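Putative uncharacterized protein (Dictyostelium purpureum, PDB 4R12) is a nicastrin, probably an essential subunit of the gamma-secretase complex, which cleaves membrane proteins such as Notch receptors within the membrane. Local coordinates at residues Ile232-Ser246 and Asp417-Val431. Residues are numbered along the deposited sequence; the frame is centred on the assembly and turned at random.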
loop_
_atom_site.group_PDB
_atom_site.type_symbol
_atom_site.label_atom_id
_atom_site.label_comp_id
_atom_site.label_asym_id
_atom_site.label_seq_id
_atom_site.Cartn_x
_atom_site.Cartn_y
_atom_site.Cartn_z
ATOM N N ILE A 232 1.317 -6.879 3.344
ATOM C CA ILE A 232 -0.129 -7.105 3.300
ATOM C C ILE A 232 -0.884 -5.854 3.752
ATOM O O ILE A 232 -1.858 -5.442 3.106
ATOM C CB ILE A 232 -0.528 -8.297 4.187
ATOM C CG1 ILE A 232 0.168 -9.575 3.694
ATOM C CG2 ILE A 232 -2.071 -8.481 4.244
ATOM C CD1 ILE A 232 -0.179 -10.799 4.509
ATOM N N GLY A 233 -0.404 -5.236 4.841
ATOM C CA GLY A 233 -1.040 -4.046 5.414
ATOM C C GLY A 233 -2.557 -4.186 5.541
ATOM O O GLY A 233 -3.304 -3.381 4.988
ATOM N N ALA A 234 -3.001 -5.211 6.258
ATOM C CA ALA A 234 -4.419 -5.526 6.339
ATOM C C ALA A 234 -5.219 -4.324 6.876
ATOM O O ALA A 234 -6.099 -3.812 6.185
ATOM C CB ALA A 234 -4.642 -6.764 7.206
ATOM N N ASP A 235 -4.879 -3.822 8.062
ATOM C CA ASP A 235 -5.615 -2.651 8.560
ATOM C C ASP A 235 -5.121 -1.365 7.911
ATOM O O ASP A 235 -5.906 -0.447 7.673
ATOM C CB ASP A 235 -5.533 -2.526 10.086
ATOM C CG ASP A 235 -6.690 -1.700 10.656
ATOM O OD1 ASP A 235 -7.788 -1.746 10.052
ATOM O OD2 ASP A 235 -6.501 -0.995 11.676
ATOM N N GLN A 236 -3.819 -1.294 7.630
ATOM C CA GLN A 236 -3.252 -0.110 7.005
ATOM C C GLN A 236 -3.992 0.298 5.734
ATOM O O GLN A 236 -4.339 1.472 5.557
ATOM C CB GLN A 236 -1.764 -0.339 6.674
ATOM C CG GLN A 236 -1.101 0.866 6.028
ATOM C CD GLN A 236 0.376 0.619 5.766
ATOM O OE1 GLN A 236 0.779 -0.508 5.468
ATOM N NE2 GLN A 236 1.187 1.664 5.888
ATOM N N SER A 237 -4.241 -0.667 4.854
ATOM C CA SER A 237 -4.880 -0.378 3.569
ATOM C C SER A 237 -5.850 -1.457 3.061
ATOM O O SER A 237 -6.941 -1.145 2.597
ATOM C CB SER A 237 -3.813 -0.179 2.482
ATOM O OG SER A 237 -2.910 0.872 2.792
ATOM N N SER A 238 -5.426 -2.719 3.092
ATOM C CA SER A 238 -6.068 -3.702 2.226
ATOM C C SER A 238 -7.454 -4.132 2.723
ATOM O O SER A 238 -8.304 -4.532 1.912
ATOM C CB SER A 238 -5.140 -4.911 2.029
ATOM O OG SER A 238 -4.901 -5.597 3.241
ATOM N N PHE A 239 -7.726 -4.027 4.027
ATOM C CA PHE A 239 -9.105 -4.261 4.477
ATOM C C PHE A 239 -10.036 -3.260 3.776
ATOM O O PHE A 239 -11.053 -3.664 3.188
ATOM C CB PHE A 239 -9.224 -4.165 6.009
ATOM C CG PHE A 239 -10.598 -4.513 6.565
ATOM C CD1 PHE A 239 -11.654 -3.607 6.498
ATOM C CD2 PHE A 239 -10.806 -5.717 7.228
ATOM C CE1 PHE A 239 -12.900 -3.917 7.039
ATOM C CE2 PHE A 239 -12.048 -6.020 7.780
ATOM C CZ PHE A 239 -13.094 -5.126 7.683
ATOM N N ALA A 240 -9.686 -1.970 3.816
ATOM C CA ALA A 240 -10.452 -0.945 3.112
ATOM C C ALA A 240 -10.494 -1.165 1.594
ATOM O O ALA A 240 -11.530 -0.952 0.958
ATOM C CB ALA A 240 -9.895 0.475 3.426
ATOM N N THR A 241 -9.381 -1.599 1.010
ATOM C CA THR A 241 -9.388 -1.897 -0.423
ATOM C C THR A 241 -10.427 -2.973 -0.773
ATOM O O THR A 241 -11.195 -2.821 -1.727
ATOM C CB THR A 241 -7.999 -2.342 -0.901
ATOM O OG1 THR A 241 -7.050 -1.312 -0.587
ATOM C CG2 THR A 241 -8.010 -2.597 -2.412
ATOM N N VAL A 242 -10.459 -4.049 0.008
ATOM C CA VAL A 242 -11.468 -5.097 -0.176
ATOM C C VAL A 242 -12.875 -4.540 -0.000
ATOM O O VAL A 242 -13.812 -4.850 -0.773
ATOM C CB VAL A 242 -11.248 -6.248 0.830
ATOM C CG1 VAL A 242 -12.417 -7.222 0.808
ATOM C CG2 VAL A 242 -9.950 -6.978 0.511
ATOM N N THR A 243 -13.021 -3.726 1.038
ATOM C CA THR A 243 -14.298 -3.091 1.351
ATOM C C THR A 243 -14.818 -2.288 0.173
ATOM O O THR A 243 -15.943 -2.508 -0.293
ATOM C CB THR A 243 -14.169 -2.154 2.575
ATOM O OG1 THR A 243 -13.800 -2.915 3.733
ATOM C CG2 THR A 243 -15.507 -1.442 2.843
ATOM N N LEU A 244 -14.003 -1.357 -0.324
ATOM C CA LEU A 244 -14.476 -0.471 -1.394
ATOM C C LEU A 244 -14.734 -1.220 -2.704
ATOM O O LEU A 244 -15.722 -0.944 -3.397
ATOM C CB LEU A 244 -13.490 0.666 -1.628
ATOM C CG LEU A 244 -14.038 1.753 -2.556
ATOM C CD1 LEU A 244 -15.403 2.254 -2.040
ATOM C CD2 LEU A 244 -13.039 2.913 -2.647
ATOM N N LEU A 245 -13.879 -2.178 -3.051
ATOM C CA LEU A 245 -14.181 -3.007 -4.220
ATOM C C LEU A 245 -15.489 -3.783 -4.022
ATOM O O LEU A 245 -16.260 -3.942 -4.975
ATOM C CB LEU A 245 -13.026 -3.981 -4.547
ATOM C CG LEU A 245 -11.769 -3.296 -5.105
ATOM C CD1 LEU A 245 -10.571 -4.261 -5.084
ATOM C CD2 LEU A 245 -12.012 -2.799 -6.539
ATOM N N SER A 246 -15.746 -4.248 -2.800
ATOM C CA SER A 246 -16.959 -5.022 -2.527
ATOM C C SER A 246 -18.203 -4.112 -2.514
ATOM O O SER A 246 -19.292 -4.519 -2.935
ATOM C CB SER A 246 -16.829 -5.787 -1.206
ATOM O OG SER A 246 -15.710 -6.671 -1.260
ATOM N N ASP A 417 0.737 -7.023 10.213
ATOM C CA ASP A 417 -0.540 -6.415 9.872
ATOM C C ASP A 417 -1.201 -7.297 8.816
ATOM O O ASP A 417 -1.234 -6.962 7.626
ATOM C CB ASP A 417 -0.346 -4.979 9.371
ATOM C CG ASP A 417 -1.661 -4.259 9.122
ATOM O OD1 ASP A 417 -2.737 -4.804 9.472
ATOM O OD2 ASP A 417 -1.617 -3.128 8.568
ATOM N N ASP A 418 -1.722 -8.431 9.271
ATOM C CA ASP A 418 -2.193 -9.481 8.372
ATOM C C ASP A 418 -3.654 -9.854 8.675
ATOM O O ASP A 418 -4.351 -9.111 9.383
ATOM C CB ASP A 418 -1.270 -10.712 8.471
ATOM C CG ASP A 418 -1.203 -11.294 9.882
ATOM O OD1 ASP A 418 -2.073 -10.979 10.729
ATOM O OD2 ASP A 418 -0.265 -12.077 10.148
ATOM N N ASN A 419 -4.115 -11.006 8.178
ATOM C CA ASN A 419 -5.539 -11.328 8.302
ATOM C C ASN A 419 -5.971 -11.484 9.749
ATOM O O ASN A 419 -7.146 -11.268 10.066
ATOM C CB ASN A 419 -5.936 -12.590 7.475
ATOM C CG ASN A 419 -5.246 -13.886 7.924
ATOM O OD1 ASN A 419 -4.589 -13.959 8.959
ATOM N ND2 ASN A 419 -5.415 -14.932 7.123
ATOM N N GLU A 420 -5.026 -11.819 10.626
ATOM C CA GLU A 420 -5.330 -11.950 12.049
ATOM C C GLU A 420 -5.310 -10.612 12.787
ATOM O O GLU A 420 -5.641 -10.540 13.972
ATOM C CB GLU A 420 -4.358 -12.932 12.698
ATOM C CG GLU A 420 -4.610 -14.354 12.227
ATOM C CD GLU A 420 -3.757 -15.374 12.936
ATOM O OE1 GLU A 420 -2.841 -14.976 13.686
ATOM O OE2 GLU A 420 -4.011 -16.580 12.739
ATOM N N ASN A 421 -4.946 -9.553 12.079
ATOM C CA ASN A 421 -4.899 -8.229 12.676
ATOM C C ASN A 421 -6.173 -7.431 12.401
ATOM O O ASN A 421 -6.299 -6.304 12.853
ATOM C CB ASN A 421 -3.673 -7.453 12.157
ATOM C CG ASN A 421 -3.391 -6.172 12.955
ATOM O OD1 ASN A 421 -3.401 -6.181 14.182
ATOM N ND2 ASN A 421 -3.131 -5.072 12.250
ATOM N N VAL A 422 -7.111 -7.996 11.641
ATOM C CA VAL A 422 -8.333 -7.261 11.314
ATOM C C VAL A 422 -9.565 -8.094 11.646
ATOM O O VAL A 422 -9.455 -9.297 11.859
ATOM C CB VAL A 422 -8.391 -6.852 9.828
ATOM C CG1 VAL A 422 -7.447 -5.665 9.553
ATOM C CG2 VAL A 422 -8.042 -8.051 8.928
ATOM N N LEU A 423 -10.727 -7.441 11.704
ATOM C CA LEU A 423 -11.967 -8.100 12.097
ATOM C C LEU A 423 -12.830 -8.464 10.891
ATOM O O LEU A 423 -13.754 -7.723 10.521
ATOM C CB LEU A 423 -12.767 -7.202 13.056
ATOM C CG LEU A 423 -12.146 -6.955 14.436
ATOM C CD1 LEU A 423 -13.015 -5.981 15.266
ATOM C CD2 LEU A 423 -11.958 -8.266 15.179
ATOM N N GLY A 424 -12.548 -9.618 10.293
ATOM C CA GLY A 424 -13.357 -10.108 9.193
ATOM C C GLY A 424 -14.854 -10.101 9.498
ATOM O O GLY A 424 -15.680 -9.896 8.606
ATOM N N SER A 425 -15.215 -10.316 10.758
ATOM C CA SER A 425 -16.621 -10.346 11.134
ATOM C C SER A 425 -17.347 -9.000 10.953
ATOM O O SER A 425 -18.584 -8.958 10.963
ATOM C CB SER A 425 -16.764 -10.815 12.587
ATOM O OG SER A 425 -16.174 -9.882 13.478
ATOM N N THR A 426 -16.602 -7.909 10.788
ATOM C CA THR A 426 -17.239 -6.600 10.571
ATOM C C THR A 426 -17.386 -6.240 9.092
ATOM O O THR A 426 -18.058 -5.263 8.761
ATOM C CB THR A 426 -16.456 -5.431 11.254
ATOM O OG1 THR A 426 -15.142 -5.323 10.685
ATOM C CG2 THR A 426 -16.350 -5.625 12.771
ATOM N N LEU A 427 -16.762 -7.010 8.203
ATOM C CA LEU A 427 -16.687 -6.614 6.801
ATOM C C LEU A 427 -18.060 -6.495 6.110
ATOM O O LEU A 427 -18.326 -5.501 5.431
ATOM C CB LEU A 427 -15.788 -7.597 6.027
ATOM C CG LEU A 427 -15.570 -7.323 4.549
ATOM C CD1 LEU A 427 -15.034 -5.923 4.326
ATOM C CD2 LEU A 427 -14.573 -8.372 4.010
ATOM N N ASN A 428 -18.929 -7.486 6.286
ATOM C CA ASN A 428 -20.248 -7.447 5.651
ATOM C C ASN A 428 -21.038 -6.185 6.038
ATOM O O ASN A 428 -21.570 -5.476 5.175
ATOM C CB ASN A 428 -21.052 -8.692 6.024
ATOM C CG ASN A 428 -20.573 -9.953 5.289
ATOM O OD1 ASN A 428 -19.656 -9.910 4.472
ATOM N ND2 ASN A 428 -21.211 -11.082 5.586
ATOM N N ASP A 429 -21.085 -5.916 7.339
ATOM C CA ASP A 429 -21.740 -4.720 7.869
ATOM C C ASP A 429 -21.159 -3.437 7.281
ATOM O O ASP A 429 -21.909 -2.559 6.847
ATOM C CB ASP A 429 -21.650 -4.694 9.400
ATOM C CG ASP A 429 -22.768 -5.496 10.059
ATOM O OD1 ASP A 429 -23.715 -5.874 9.342
ATOM O OD2 ASP A 429 -22.709 -5.727 11.283
ATOM N N ILE A 430 -19.827 -3.328 7.243
ATOM C CA ILE A 430 -19.206 -2.130 6.703
ATOM C C ILE A 430 -19.523 -1.974 5.203
ATOM O O ILE A 430 -19.857 -0.866 4.748
ATOM C CB ILE A 430 -17.674 -2.143 6.969
ATOM C CG1 ILE A 430 -17.427 -2.031 8.483
ATOM C CG2 ILE A 430 -16.973 -1.001 6.226
ATOM C CD1 ILE A 430 -15.958 -2.223 8.919
ATOM N N VAL A 431 -19.456 -3.072 4.436
ATOM C CA VAL A 431 -19.806 -2.994 3.018
ATOM C C VAL A 431 -21.275 -2.585 2.841
ATOM O O VAL A 431 -21.599 -1.707 2.025
ATOM C CB VAL A 431 -19.552 -4.325 2.282
ATOM C CG1 VAL A 431 -20.019 -4.238 0.823
ATOM C CG2 VAL A 431 -18.062 -4.679 2.343
HETATM O O HOH W 1 0.874 -2.146 7.735
#
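The helix beginning at A234 crosses helix 427-431 at -52°, with the two axes 9.7 Å apart at their closest, and its first turn meets the loop at D417. There A234 N donates a nearly straight bond to D417 O (2.8 Å). The D417 carboxylate lies across the next two backbone N-H groups. D235 N reaches OD1 of D417 on its syn side at 2.7 Å, and Q236 N reaches the syn lone pair of OD2 at 3.0 Å. With chi1 at -175°, CG of D417 is trans to the backbone N, and the carboxylate reaches the helix start. N421 ND2 also donates to D417 OD1 (2.8 Å), from above the carboxylate plane, and has a second partner in N409. A water lies 2.8 Å from both D417 OD2 and Q236 OE1, and Q236 NE2 turns to T224. With an alanine at D417, the N-H groups of D235 and Q236 would probably lose their buried acceptors and the N421 amide would lose one of its partners.

Beyond this, the contact is mostly apolar. V422 CG1 sits against the backbone of D235 and against A234 CB. F239 CD2 lies 3.7 Å from V422 CB, while the ring edge at CE2 faces L423 O. L427 CD1 and I430 CD1 approach the same ring obliquely. L427 CD1 also touches T243 OG1, whose hydroxyl donates back to F239 O. Further along, T243 CG2 meets I430 CG2 at 3.7 Å, and V431 packs on S246. Strands 214-220 and 262-268 pack against other side chains of helix 234-252.

Within the nicastrin large lobe, a domain related to zinc exopeptidases, the contact thus joins helix 234-252 to the loop at D417 and to the helix that follows it. Its polar end is a buried carboxylate gripped by backbone N-H groups, where the helix dipole would probably stabilise the negative charge.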